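Local coordinates for protein metal-dependent hydrolase (Lactobacillus plantarum, PDB 2F6K) that probably decarboxylates 2-amino-3-carboxymuconate 6-semialdehyde in tryptophan and nitrobenzoate metabolism, as a manganese-binding member of the amidohydrolase family, at residues A[100-105]-A[138-143]; A[93-98]-A[116-121]; A[107-112]-A[142-147]. All coordinates share one frame; numbering follows the deposited sequence.

Overall arrangement
The three contacts tie together neighbouring elements on one flank of a TIM barrel. Interaction 2 pairs neighbouring parallel strands, 91-95 and 120-124, while interactions 1 and 3 are successive parts of one interface between helix 102-114 and helix 138-145, their centres about 8 Å apart. Helix 102-114 joins the two strands along the chain, and the contacts touch through the loops beside them: Val140 CG1 packs 3.9 Å from Leu97 CD1 between interactions 1 and 2, and Gln111 NE2 hydrogen-bonds to Asp116 OD2 at 2.9 Å between 2 and 3. The bound manganese ion, held by His7, His9, His154 and Asp266, lies about 10 Å from the side chain of Leu94 in interaction 2; the helix contacts belong to the outer layer.

Interaction 1: A[100-105]-A[138-143]; sequences PYELDA and ERVYQE
The carboxylate of Glu102 is gripped at both oxygens by Arg139, once through the guanidinium and once through the backbone. OE1 forms a salt bridge with Arg139 NH1 at 2.6 Å, although the hydrogen bond within it is bent (126°) and weak. OE2 accepts the straighter bond from Arg139 N, 3.1 Å long, on its anti side and 35° out of the carboxylate plane. CG of Glu102 stands anti to the backbone N (chi1 -180°), and the extended chain beyond it carries the acid across to the first turn of helix 138-145. The NH of that turn and the guanidinium would both be expected to favour the charged form of Glu102. The two side chains cross at about a right angle with their flat groups almost perpendicular, and Arg139 CB lies 3.7 Å from Glu102 CD, putting the base of the arginine beside the acid. Helices 102-114 and 138-145 are outer helices of the TIM barrel, and here the start of one meets the start of the other, Tyr101 being the N-cap of the first. Beside the charged pair the contact turns apolar. Val140 CG2 touches Ala105 CB at 3.7 Å and lies equally far from the carbonyl oxygen of Glu102, so one methyl packs against both side chain and backbone of the facing helix. Val140 also rests on Val106, Val109 and Leu97, toward the barrel strands. A second subunit approaches the polar end: its Leu103 packs on Arg139, and its Arg139 on Leu103.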
loop_
_atom_site.group_PDB
_atom_site.type_symbol
_atom_site.label_atom_id
_atom_site.label_comp_id
_atom_site.label_asym_id
_atom_site.label_seq_id
_atom_site.Cartn_x
_atom_site.Cartn_y
_atom_site.Cartn_z
ATOM N N PRO A 100 7.135 18.748 0.991
ATOM C CA PRO A 100 6.355 19.082 -0.204
ATOM C C PRO A 100 5.698 20.456 -0.260
ATOM O O PRO A 100 4.722 20.633 -0.985
ATOM C CB PRO A 100 5.297 18.000 -0.204
ATOM C CG PRO A 100 4.914 17.990 1.257
ATOM C CD PRO A 100 6.289 17.998 1.944
ATOM N N TYR A 101 6.200 21.426 0.492
ATOM C CA TYR A 101 5.579 22.744 0.483
ATOM C C TYR A 101 6.222 23.609 -0.588
ATOM O O TYR A 101 7.186 24.325 -0.329
ATOM C CB TYR A 101 5.715 23.360 1.872
ATOM C CG TYR A 101 5.193 22.429 2.953
ATOM C CD1 TYR A 101 3.831 22.122 3.039
ATOM C CD2 TYR A 101 6.066 21.797 3.844
ATOM C CE1 TYR A 101 3.355 21.210 3.978
ATOM C CE2 TYR A 101 5.598 20.883 4.784
ATOM C CZ TYR A 101 4.245 20.595 4.843
ATOM O OH TYR A 101 3.773 19.692 5.764
ATOM N N GLU A 102 5.670 23.536 -1.796
ATOM C CA GLU A 102 6.202 24.259 -2.948
ATOM C C GLU A 102 6.636 25.707 -2.751
ATOM O O GLU A 102 7.791 26.042 -2.990
ATOM C CB GLU A 102 5.216 24.208 -4.115
ATOM C CG GLU A 102 5.720 24.936 -5.351
ATOM C CD GLU A 102 4.747 24.882 -6.512
ATOM O OE1 GLU A 102 3.574 25.270 -6.319
ATOM O OE2 GLU A 102 5.156 24.461 -7.619
ATOM N N LEU A 103 5.716 26.566 -2.330
ATOM C CA LEU A 103 6.048 27.970 -2.168
ATOM C C LEU A 103 7.152 28.180 -1.146
ATOM O O LEU A 103 8.041 29.009 -1.344
ATOM C CB LEU A 103 4.804 28.777 -1.782
ATOM C CG LEU A 103 4.805 30.218 -2.310
ATOM C CD1 LEU A 103 4.999 30.185 -3.822
ATOM C CD2 LEU A 103 3.493 30.924 -1.959
ATOM N N ASP A 104 7.102 27.420 -0.059
ATOM C CA ASP A 104 8.108 27.527 0.995
ATOM C C ASP A 104 9.473 27.050 0.502
ATOM O O ASP A 104 10.504 27.637 0.832
ATOM C CB ASP A 104 7.661 26.712 2.208
ATOM C CG ASP A 104 6.362 27.236 2.812
ATOM O OD1 ASP A 104 6.416 28.219 3.578
ATOM O OD2 ASP A 104 5.286 26.675 2.504
ATOM N N ALA A 105 9.472 25.988 -0.296
ATOM C CA ALA A 105 10.704 25.449 -0.844
ATOM C C ALA A 105 11.311 26.463 -1.809
ATOM O O ALA A 105 12.527 26.644 -1.836
ATOM C CB ALA A 105 10.427 24.135 -1.565
ATOM N N GLU A 138 6.928 22.286 -9.566
ATOM C CA GLU A 138 7.426 23.026 -10.720
ATOM C C GLU A 138 8.112 24.336 -10.357
ATOM O O GLU A 138 9.224 24.604 -10.807
ATOM C CB GLU A 138 6.308 23.326 -11.713
ATOM C CG GLU A 138 5.762 22.107 -12.427
ATOM C CD GLU A 138 4.927 22.480 -13.642
ATOM O OE1 GLU A 138 4.196 23.502 -13.576
ATOM O OE2 GLU A 138 5.002 21.741 -14.653
ATOM N N ARG A 139 7.456 25.161 -9.552
ATOM C CA ARG A 139 8.049 26.441 -9.183
ATOM C C ARG A 139 9.417 26.264 -8.537
ATOM O O ARG A 139 10.284 27.135 -8.656
ATOM C CB ARG A 139 7.100 27.217 -8.263
ATOM C CG ARG A 139 5.788 27.578 -8.959
ATOM C CD ARG A 139 4.876 28.418 -8.089
ATOM N NE ARG A 139 3.610 28.711 -8.760
ATOM C CZ ARG A 139 2.597 27.853 -8.882
ATOM N NH1 ARG A 139 2.682 26.631 -8.375
ATOM N NH2 ARG A 139 1.492 28.219 -9.518
ATOM N N VAL A 140 9.619 25.127 -7.873
ATOM C CA VAL A 140 10.902 24.854 -7.233
ATOM C C VAL A 140 11.942 24.577 -8.310
ATOM O O VAL A 140 13.079 25.031 -8.212
ATOM C CB VAL A 140 10.836 23.630 -6.281
ATOM C CG1 VAL A 140 12.214 23.357 -5.686
ATOM C CG2 VAL A 140 9.842 23.891 -5.163
ATOM N N TYR A 141 11.550 23.831 -9.338
ATOM C CA TYR A 141 12.465 23.519 -10.434
ATOM C C TYR A 141 12.877 24.799 -11.164
ATOM O O TYR A 141 14.056 25.001 -11.465
ATOM C CB TYR A 141 11.815 22.550 -11.435
ATOM C CG TYR A 141 11.190 21.331 -10.804
ATOM C CD1 TYR A 141 11.751 20.744 -9.665
ATOM C CD2 TYR A 141 10.051 20.751 -11.351
ATOM C CE1 TYR A 141 11.191 19.613 -9.085
ATOM C CE2 TYR A 141 9.486 19.614 -10.780
ATOM C CZ TYR A 141 10.060 19.053 -9.645
ATOM O OH TYR A 141 9.501 17.941 -9.062
ATOM N N GLN A 142 11.905 25.664 -11.436
ATOM C CA GLN A 142 12.177 26.918 -12.130
ATOM C C GLN A 142 13.218 27.751 -11.392
ATOM O O GLN A 142 14.144 28.271 -12.003
ATOM C CB GLN A 142 10.883 27.708 -12.298
ATOM C CG GLN A 142 9.806 26.922 -13.007
ATOM C CD GLN A 142 8.485 27.660 -13.059
ATOM O OE1 GLN A 142 8.114 28.363 -12.118
ATOM N NE2 GLN A 142 7.758 27.489 -14.153
ATOM N N GLU A 143 13.069 27.872 -10.079
ATOM C CA GLU A 143 14.026 28.639 -9.288
ATOM C C GLU A 143 15.412 28.007 -9.331
ATOM O O GLU A 143 16.422 28.706 -9.259
ATOM C CB GLU A 143 13.565 28.735 -7.835
ATOM C CG GLU A 143 12.375 29.662 -7.597
ATOM C CD GLU A 143 12.640 31.100 -8.038
ATOM O OE1 GLU A 143 13.819 31.523 -8.049
ATOM O OE2 GLU A 143 11.666 31.811 -8.360
#

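Interaction 2: A[93-98]-A[116-121]; sequences YLASLP and DGALGV
Tyr93, Val121 and Leu94 bury the most surface between 93-98 and 116-121. Tyr93 CG sits between the backbone N and the carbonyl carbon (chi1 81°), and the phenol reaches over the turn before strand 120-124, where OH donates to Asp116 O at 2.9 Å from above the carbonyl plane. Ala118 CA lies over a face of the ring, 4.1 Å from its centroid, in a CH-pi contact, and Ala118 CB touches CZ at 3.8 Å. The backbone of Tyr93 is held as well: its O takes a nearly linear bond from Leu119 N (171°), and a water links its N to Gly117 O. Further on, Ala95 N bonds to Gly120 O at 2.8 Å in parallel register. Leu94 lays CD2 against the Gly120 backbone, 3.4 Å from its C. Val121, on the same sheet face as Ala95, sets CB 3.3 Å from Ala95 O and meets Leu97 CD2 through CG1 at 4.0 Å. These strands are the third and fourth of the barrel, joined by helix 102-114 in a beta-alpha-beta crossover. Ala95 touches Ala112 of that helix, Leu97 Thr108 and Val109; Leu94 touches Ile53 of strand 49-55 and Ala152 of strand 150-154, and Tyr93 packs on Lys81 of helix 66-86.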
loop_
_atom_site.group_PDB
_atom_site.type_symbol
_atom_site.label_atom_id
_atom_site.label_comp_id
_atom_site.label_asym_id
_atom_site.label_seq_id
_atom_site.Cartn_x
_atom_site.Cartn_y
_atom_site.Cartn_z
ATOM N N TYR A 93 28.353 22.731 1.693
ATOM C CA TYR A 93 27.094 22.052 1.931
ATOM C C TYR A 93 26.038 22.292 0.878
ATOM O O TYR A 93 26.061 23.299 0.159
ATOM C CB TYR A 93 26.514 22.451 3.288
ATOM C CG TYR A 93 25.775 23.775 3.289
ATOM C CD1 TYR A 93 26.459 24.989 3.143
ATOM C CD2 TYR A 93 24.390 23.818 3.457
ATOM C CE1 TYR A 93 25.778 26.215 3.174
ATOM C CE2 TYR A 93 23.702 25.031 3.489
ATOM C CZ TYR A 93 24.400 26.225 3.350
ATOM O OH TYR A 93 23.716 27.421 3.408
ATOM N N LEU A 94 25.115 21.337 0.810
ATOM C CA LEU A 94 23.968 21.385 -0.079
ATOM C C LEU A 94 22.772 21.625 0.846
ATOM O O LEU A 94 22.615 20.951 1.867
ATOM C CB LEU A 94 23.801 20.053 -0.809
ATOM C CG LEU A 94 24.870 19.703 -1.838
ATOM C CD1 LEU A 94 24.585 18.312 -2.392
ATOM C CD2 LEU A 94 24.879 20.750 -2.951
ATOM N N ALA A 95 21.929 22.584 0.496
ATOM C CA ALA A 95 20.777 22.892 1.324
ATOM C C ALA A 95 19.620 21.911 1.139
ATOM O O ALA A 95 19.406 21.382 0.042
ATOM C CB ALA A 95 20.304 24.299 1.034
ATOM N N SER A 96 18.876 21.668 2.216
ATOM C CA SER A 96 17.710 20.794 2.151
ATOM C C SER A 96 16.519 21.702 1.839
ATOM O O SER A 96 16.599 22.915 2.035
ATOM C CB SER A 96 17.487 20.072 3.485
ATOM O OG SER A 96 18.487 19.094 3.705
ATOM N N LEU A 97 15.425 21.123 1.354
ATOM C CA LEU A 97 14.248 21.906 1.008
ATOM C C LEU A 97 13.013 21.420 1.758
ATOM O O LEU A 97 12.810 20.216 1.929
ATOM C CB LEU A 97 13.995 21.833 -0.499
ATOM C CG LEU A 97 15.134 22.260 -1.425
ATOM C CD1 LEU A 97 14.677 22.140 -2.872
ATOM C CD2 LEU A 97 15.546 23.683 -1.126
ATOM N N PRO A 98 12.165 22.358 2.204
ATOM C CA PRO A 98 10.944 22.029 2.941
ATOM C C PRO A 98 9.864 21.392 2.067
ATOM O O PRO A 98 8.692 21.766 2.129
ATOM C CB PRO A 98 10.523 23.378 3.516
ATOM C CG PRO A 98 10.914 24.316 2.428
ATOM C CD PRO A 98 12.295 23.814 2.036
ATOM N N ASP A 116 23.022 32.351 1.493
ATOM C CA ASP A 116 23.540 31.523 2.570
ATOM C C ASP A 116 24.742 30.657 2.209
ATOM O O ASP A 116 25.198 29.847 3.011
ATOM C CB ASP A 116 22.411 30.682 3.155
ATOM C CG ASP A 116 21.350 31.542 3.816
ATOM O OD1 ASP A 116 21.740 32.528 4.481
ATOM O OD2 ASP A 116 20.141 31.239 3.677
ATOM N N GLY A 117 25.262 30.842 1.002
ATOM C CA GLY A 117 26.428 30.094 0.581
ATOM C C GLY A 117 26.290 28.609 0.300
ATOM O O GLY A 117 27.276 27.875 0.397
ATOM N N ALA A 118 25.096 28.147 -0.047
ATOM C CA ALA A 118 24.925 26.735 -0.355
ATOM C C ALA A 118 25.525 26.473 -1.737
ATOM O O ALA A 118 25.431 27.319 -2.621
ATOM C CB ALA A 118 23.443 26.369 -0.338
ATOM N N LEU A 119 26.150 25.314 -1.922
ATOM C CA LEU A 119 26.751 24.974 -3.209
ATOM C C LEU A 119 25.678 24.406 -4.121
ATOM O O LEU A 119 25.920 24.146 -5.300
ATOM C CB LEU A 119 27.874 23.936 -3.025
ATOM C CG LEU A 119 29.035 24.382 -2.121
ATOM C CD1 LEU A 119 30.036 23.261 -1.935
ATOM C CD2 LEU A 119 29.711 25.606 -2.735
ATOM N N GLY A 120 24.492 24.217 -3.553
ATOM C CA GLY A 120 23.374 23.662 -4.295
ATOM C C GLY A 120 22.370 23.063 -3.323
ATOM O O GLY A 120 22.364 23.412 -2.150
ATOM N N VAL A 121 21.517 22.162 -3.794
ATOM C CA VAL A 121 20.540 21.561 -2.905
ATOM C C VAL A 121 20.546 20.041 -2.970
ATOM O O VAL A 121 21.040 19.439 -3.929
ATOM C CB VAL A 121 19.098 22.038 -3.228
ATOM C CG1 VAL A 121 19.012 23.548 -3.133
ATOM C CG2 VAL A 121 18.686 21.561 -4.608
HETATM O O HOH W 1 28.917 25.506 1.031
#

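Interaction 3: A[107-112]-A[142-147]; sequences KTVQQA and QELDAR
Val109 and Leu144 make the apolar contact between 107-112 and 142-147, with Val109 CG1 3.7 Å from Leu144 CD2. The side chains cross at about a right angle, the valine methyl touching one branch of the leucine and lying 4.1 Å from Glu143 CB. Both residues are buried; Val109 also packs on Leu97 and Leu144 on Ala149, which extends the apolar layer toward the barrel. The polar contacts lie farther out and centre on the carboxylate of Glu143. Within its own segment Glu143 OE1 forms a salt bridge with Arg147 NH1 at 2.7 Å, approached nearly along the C-O axis. The same NH1 also donates to Glu143 O at 2.8 Å, with that oxygen almost in the guanidinium plane, so a single nitrogen ties down both ends of the glutamate. The bend at chi2 of Glu143 (-59°) turns CD back from an extended course. Across the interface, Gln110 NE2 gives OE1 a weak hydrogen bond of 3.5 Å, the amide and carboxylate planes standing 76° apart. Arg147 contributes a third kind of contact through the flat of its guanidinium: Gln110 CA lies over one face, 4.1 Å from CZ, and NH2 comes within 3.7 Å of Gln110 CG. A salt bridge from NH2 to Asp114, the last residue of helix 102-114, adds to the bonds of NH1 in keeping the guanidinium beside that helix. This packing of neighbouring helices, apolar on the side toward the strands and polar farther out, fits the outer helical layer of a TIM barrel, the fold of the amidohydrolase family.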
loop_
_atom_site.group_PDB
_atom_site.type_symbol
_atom_site.label_atom_id
_atom_site.label_comp_id
_atom_site.label_asym_id
_atom_site.label_seq_id
_atom_site.Cartn_x
_atom_site.Cartn_y
_atom_site.Cartn_z
ATOM N N LYS A 107 11.179 29.512 -1.612
ATOM C CA LYS A 107 11.789 30.500 -0.742
ATOM C C LYS A 107 13.146 30.015 -0.219
ATOM O O LYS A 107 14.108 30.785 -0.165
ATOM C CB LYS A 107 10.829 30.802 0.418
ATOM C CG LYS A 107 11.305 31.852 1.411
ATOM C CD LYS A 107 11.551 31.207 2.775
ATOM C CE LYS A 107 11.321 32.187 3.923
ATOM N NZ LYS A 107 10.934 31.473 5.180
ATOM N N THR A 108 13.226 28.738 0.154
ATOM C CA THR A 108 14.471 28.181 0.673
ATOM C C THR A 108 15.560 28.126 -0.392
ATOM O O THR A 108 16.743 28.328 -0.089
ATOM C CB THR A 108 14.265 26.765 1.248
ATOM O OG1 THR A 108 13.348 26.829 2.347
ATOM C CG2 THR A 108 15.590 26.197 1.747
ATOM N N VAL A 109 15.160 27.846 -1.631
ATOM C CA VAL A 109 16.104 27.790 -2.742
ATOM C C VAL A 109 16.758 29.161 -2.966
ATOM O O VAL A 109 17.984 29.268 -3.000
ATOM C CB VAL A 109 15.412 27.346 -4.053
ATOM C CG1 VAL A 109 16.397 27.413 -5.217
ATOM C CG2 VAL A 109 14.876 25.928 -3.901
ATOM N N GLN A 110 15.940 30.201 -3.109
ATOM C CA GLN A 110 16.440 31.556 -3.336
ATOM C C GLN A 110 17.383 31.980 -2.220
ATOM O O GLN A 110 18.495 32.445 -2.462
ATOM C CB GLN A 110 15.272 32.550 -3.403
ATOM C CG GLN A 110 14.194 32.167 -4.409
ATOM C CD GLN A 110 12.991 33.083 -4.361
ATOM O OE1 GLN A 110 12.468 33.393 -3.291
ATOM N NE2 GLN A 110 12.533 33.505 -5.527
ATOM N N GLN A 111 16.931 31.816 -0.990
ATOM C CA GLN A 111 17.728 32.197 0.158
ATOM C C GLN A 111 19.032 31.403 0.279
ATOM O O GLN A 111 20.107 31.979 0.429
ATOM C CB GLN A 111 16.886 32.015 1.413
ATOM C CG GLN A 111 17.534 32.491 2.679
ATOM C CD GLN A 111 16.790 31.999 3.900
ATOM O OE1 GLN A 111 15.551 32.006 3.935
ATOM N NE2 GLN A 111 17.538 31.578 4.918
ATOM N N ALA A 112 18.925 30.079 0.204
ATOM C CA ALA A 112 20.078 29.183 0.327
ATOM C C ALA A 112 21.169 29.472 -0.695
ATOM O O ALA A 112 22.352 29.581 -0.349
ATOM C CB ALA A 112 19.622 27.726 0.188
ATOM N N GLN A 142 11.905 25.664 -11.436
ATOM C CA GLN A 142 12.177 26.918 -12.130
ATOM C C GLN A 142 13.218 27.751 -11.392
ATOM O O GLN A 142 14.144 28.271 -12.003
ATOM C CB GLN A 142 10.883 27.708 -12.298
ATOM C CG GLN A 142 9.806 26.922 -13.007
ATOM C CD GLN A 142 8.485 27.660 -13.059
ATOM O OE1 GLN A 142 8.114 28.363 -12.118
ATOM N NE2 GLN A 142 7.758 27.489 -14.153
ATOM N N GLU A 143 13.069 27.872 -10.079
ATOM C CA GLU A 143 14.026 28.639 -9.288
ATOM C C GLU A 143 15.412 28.007 -9.331
ATOM O O GLU A 143 16.422 28.706 -9.259
ATOM C CB GLU A 143 13.565 28.735 -7.835
ATOM C CG GLU A 143 12.375 29.662 -7.597
ATOM C CD GLU A 143 12.640 31.100 -8.038
ATOM O OE1 GLU A 143 13.819 31.523 -8.049
ATOM O OE2 GLU A 143 11.666 31.811 -8.360
ATOM N N LEU A 144 15.452 26.681 -9.441
ATOM C CA LEU A 144 16.713 25.955 -9.481
ATOM C C LEU A 144 17.353 26.039 -10.854
ATOM O O LEU A 144 18.569 26.164 -10.968
ATOM C CB LEU A 144 16.497 24.486 -9.092
ATOM C CG LEU A 144 16.329 24.198 -7.594
ATOM C CD1 LEU A 144 15.761 22.801 -7.373
ATOM C CD2 LEU A 144 17.669 24.347 -6.906
ATOM N N ASP A 145 16.537 25.971 -11.898
ATOM C CA ASP A 145 17.069 26.038 -13.254
ATOM C C ASP A 145 17.605 27.435 -13.557
ATOM O O ASP A 145 18.590 27.596 -14.275
ATOM C CB ASP A 145 15.993 25.672 -14.277
ATOM C CG ASP A 145 16.569 25.439 -15.667
ATOM O OD1 ASP A 145 17.265 24.423 -15.875
ATOM O OD2 ASP A 145 16.334 26.279 -16.554
ATOM N N ALA A 146 16.957 28.449 -13.002
ATOM C CA ALA A 146 17.387 29.820 -13.236
ATOM C C ALA A 146 18.778 30.065 -12.654
ATOM O O ALA A 146 19.484 30.985 -13.073
ATOM C CB ALA A 146 16.379 30.794 -12.634
ATOM N N ARG A 147 19.172 29.239 -11.690
ATOM C CA ARG A 147 20.480 29.392 -11.064
ATOM C C ARG A 147 21.455 28.303 -11.490
ATOM O O ARG A 147 22.562 28.223 -10.963
ATOM C CB ARG A 147 20.335 29.396 -9.539
ATOM C CG ARG A 147 19.447 30.518 -9.028
ATOM C CD ARG A 147 19.126 30.402 -7.540
ATOM N NE ARG A 147 18.474 31.621 -7.053
ATOM C CZ ARG A 147 17.238 31.994 -7.371
ATOM N NH1 ARG A 147 16.501 31.236 -8.173
ATOM N NH2 ARG A 147 16.753 33.140 -6.910
#